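Local coordinates for protein yopT (Bacillus subtilis, PDB 2DLB) that is of unknown function but assembles as a homodimer whose beta sheet continues from one subunit into the other, at residues L37-V43 with N54-M60. Numbering follows the deposited sequence.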
loop_
_atom_site.group_PDB
_atom_site.type_symbol
_atom_site.label_atom_id
_atom_site.label_comp_id
_atom_site.label_asym_id
_atom_site.label_seq_id
_atom_site.Cartn_x
_atom_site.Cartn_y
_atom_site.Cartn_z
ATOM N N LEU A 37 9.617 -6.720 -0.838
ATOM C CA LEU A 37 8.977 -5.598 -0.183
ATOM C C LEU A 37 8.392 -5.964 1.182
ATOM O O LEU A 37 8.005 -5.063 1.911
ATOM C CB LEU A 37 7.803 -5.050 -1.001
ATOM C CG LEU A 37 8.141 -4.504 -2.387
ATOM C CD1 LEU A 37 6.879 -4.143 -3.163
ATOM C CD2 LEU A 37 9.119 -3.331 -2.242
ATOM N N LEU A 38 8.288 -7.260 1.500
ATOM C CA LEU A 38 7.496 -7.723 2.611
ATOM C C LEU A 38 7.852 -7.052 3.938
ATOM O O LEU A 38 6.950 -6.861 4.742
ATOM C CB LEU A 38 7.594 -9.245 2.775
ATOM C CG LEU A 38 6.926 -10.083 1.719
ATOM C CD1 LEU A 38 7.247 -11.550 2.023
ATOM C CD2 LEU A 38 5.420 -9.908 1.685
ATOM N N LEU A 39 9.140 -6.762 4.139
ATOM C CA LEU A 39 9.569 -6.241 5.431
ATOM C C LEU A 39 9.746 -4.730 5.421
ATOM O O LEU A 39 10.259 -4.167 6.362
ATOM C CB LEU A 39 10.855 -6.924 5.890
ATOM C CG LEU A 39 10.767 -8.445 6.012
ATOM C CD1 LEU A 39 12.126 -8.966 6.476
ATOM C CD2 LEU A 39 9.637 -8.875 6.948
ATOM N N SER A 40 9.297 -4.054 4.364
ATOM C CA SER A 40 9.394 -2.605 4.309
ATOM C C SER A 40 8.726 -1.978 5.530
ATOM O O SER A 40 7.635 -2.360 5.938
ATOM C CB SER A 40 8.745 -2.104 3.028
ATOM O OG SER A 40 8.618 -0.715 3.008
ATOM N N LYS A 41 9.388 -0.960 6.100
ATOM C CA LYS A 41 8.913 -0.305 7.305
ATOM C C LYS A 41 8.056 0.925 7.039
ATOM O O LYS A 41 7.450 1.455 7.982
ATOM C CB LYS A 41 10.120 0.110 8.178
ATOM C CG LYS A 41 10.954 -1.083 8.590
ATOM C CD LYS A 41 10.304 -2.007 9.581
ATOM C CE LYS A 41 11.343 -2.925 10.193
ATOM N NZ LYS A 41 10.814 -4.157 10.792
ATOM N N GLU A 42 8.051 1.410 5.812
ATOM C CA GLU A 42 7.389 2.696 5.497
ATOM C C GLU A 42 6.870 2.669 4.090
ATOM O O GLU A 42 7.577 2.264 3.151
ATOM C CB GLU A 42 8.380 3.856 5.687
ATOM C CG GLU A 42 7.769 5.271 5.560
ATOM C CD GLU A 42 8.763 6.335 5.959
ATOM O OE1 GLU A 42 9.865 6.382 5.416
ATOM O OE2 GLU A 42 8.485 7.115 6.870
ATOM N N VAL A 43 5.635 3.102 3.917
ATOM C CA VAL A 43 4.964 3.232 2.635
ATOM C C VAL A 43 4.581 4.696 2.441
ATOM O O VAL A 43 4.234 5.399 3.373
ATOM C CB VAL A 43 3.739 2.299 2.555
ATOM C CG1 VAL A 43 2.678 2.606 3.610
ATOM C CG2 VAL A 43 3.143 2.290 1.140
ATOM N N ASN A 54 3.832 9.818 4.046
ATOM C CA ASN A 54 4.479 8.611 4.523
ATOM C C ASN A 54 3.792 8.040 5.747
ATOM O O ASN A 54 3.300 8.784 6.620
ATOM C CB ASN A 54 5.929 8.928 4.925
ATOM C CG ASN A 54 6.706 9.572 3.818
ATOM O OD1 ASN A 54 6.527 9.316 2.654
ATOM N ND2 ASN A 54 7.500 10.523 4.218
ATOM N N PHE A 55 3.731 6.734 5.819
ATOM C CA PHE A 55 3.121 6.004 6.911
ATOM C C PHE A 55 3.996 4.845 7.390
ATOM O O PHE A 55 4.666 4.193 6.577
ATOM C CB PHE A 55 1.792 5.356 6.506
ATOM C CG PHE A 55 0.761 6.329 5.991
ATOM C CD1 PHE A 55 -0.088 6.929 6.907
ATOM C CD2 PHE A 55 0.661 6.618 4.648
ATOM C CE1 PHE A 55 -1.004 7.827 6.455
ATOM C CE2 PHE A 55 -0.278 7.532 4.216
ATOM C CZ PHE A 55 -1.107 8.112 5.131
ATOM N N LYS A 56 3.950 4.585 8.694
ATOM C CA LYS A 56 4.518 3.380 9.239
ATOM C C LYS A 56 3.744 2.168 8.691
ATOM O O LYS A 56 2.531 2.105 8.837
ATOM C CB LYS A 56 4.498 3.382 10.768
ATOM C CG LYS A 56 5.024 2.108 11.393
ATOM C CD LYS A 56 5.005 2.143 12.921
ATOM C CE LYS A 56 5.445 0.777 13.482
ATOM N NZ LYS A 56 5.592 0.831 14.958
ATOM N N LEU A 57 4.487 1.213 8.136
ATOM C CA LEU A 57 3.941 -0.030 7.616
ATOM C C LEU A 57 4.268 -1.163 8.566
ATOM O O LEU A 57 5.469 -1.394 8.817
ATOM C CB LEU A 57 4.554 -0.295 6.240
ATOM C CG LEU A 57 4.094 -1.479 5.458
ATOM C CD1 LEU A 57 2.589 -1.404 5.180
ATOM C CD2 LEU A 57 4.885 -1.565 4.154
ATOM N N SER A 58 3.234 -1.804 9.092
ATOM C CA SER A 58 3.252 -2.873 10.068
ATOM C C SER A 58 3.286 -4.276 9.478
ATOM O O SER A 58 3.816 -5.214 10.100
ATOM C CB SER A 58 2.000 -2.775 10.974
ATOM O OG SER A 58 0.839 -2.457 10.227
ATOM N N ASP A 59 2.687 -4.448 8.320
ATOM C CA ASP A 59 2.508 -5.745 7.689
ATOM C C ASP A 59 2.241 -5.594 6.244
ATOM O O ASP A 59 1.634 -4.601 5.882
ATOM C CB ASP A 59 1.290 -6.525 8.307
ATOM C CG ASP A 59 1.185 -7.929 7.761
ATOM O OD1 ASP A 59 2.248 -8.588 7.750
ATOM O OD2 ASP A 59 0.111 -8.404 7.337
HETATM N N MSE A 60 2.653 -6.568 5.453
HETATM C CA MSE A 60 2.311 -6.630 4.053
HETATM C C MSE A 60 2.098 -8.062 3.587
HETATM O O MSE A 60 2.899 -8.897 3.990
HETATM C CB MSE A 60 3.457 -6.087 3.169
HETATM C CG MSE A 60 3.065 -6.264 1.688
HETATM SE SE MSE A 60 4.601 -5.730 0.779
HETATM C CE MSE A 60 3.962 -6.281 -0.933
HETATM O O HOH W 1 5.131 -8.274 6.106
#
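Leu57 and selenomethionine Met60 point at segment 37-43 and form the apolar centre of this contact. The SE atom of Met60 lies 3.7 Å from CB of Leu37, and CG of Met60 is 4.3 Å from CD2 of Leu38. Leu57 reaches CG1 of Val43 through CD1, at 4.3 Å, and its CD2 sits 3.4 Å from the carbonyl O of Ser40. Val43 CG1 also touches Phe55 CB at 4.1 Å, on the face both side chains share.

Around these contacts runs the backbone of an antiparallel hairpin. Val43 and Phe55 form a hydrogen-bonded pair, with Val43 N to Phe55 O at 3.0 Å and Phe55 N to Val43 O at 2.8 Å; Leu57 N adds a nearly straight bond to Lys41 O, 3.0 Å. Beyond it, the backbone leaves the ladder at Ser40 and, through a type I turn from Leu37 to Ser40, comes back to 5.5 Å between the CA atoms of Leu38 and Met60, where a water donates to Leu38 O (2.7 Å) and accepts from Met60 N (3.1 Å). Ser40 OG bonds to Leu46 O of the second subunit, whose strand extends the sheet.

The principle illustrated is that direct amide pairing sets the register of the ladder, whereas at the turn a water and the packing of Met60 on Leu37 and Leu38 take the place of direct backbone hydrogen bonds between the segments.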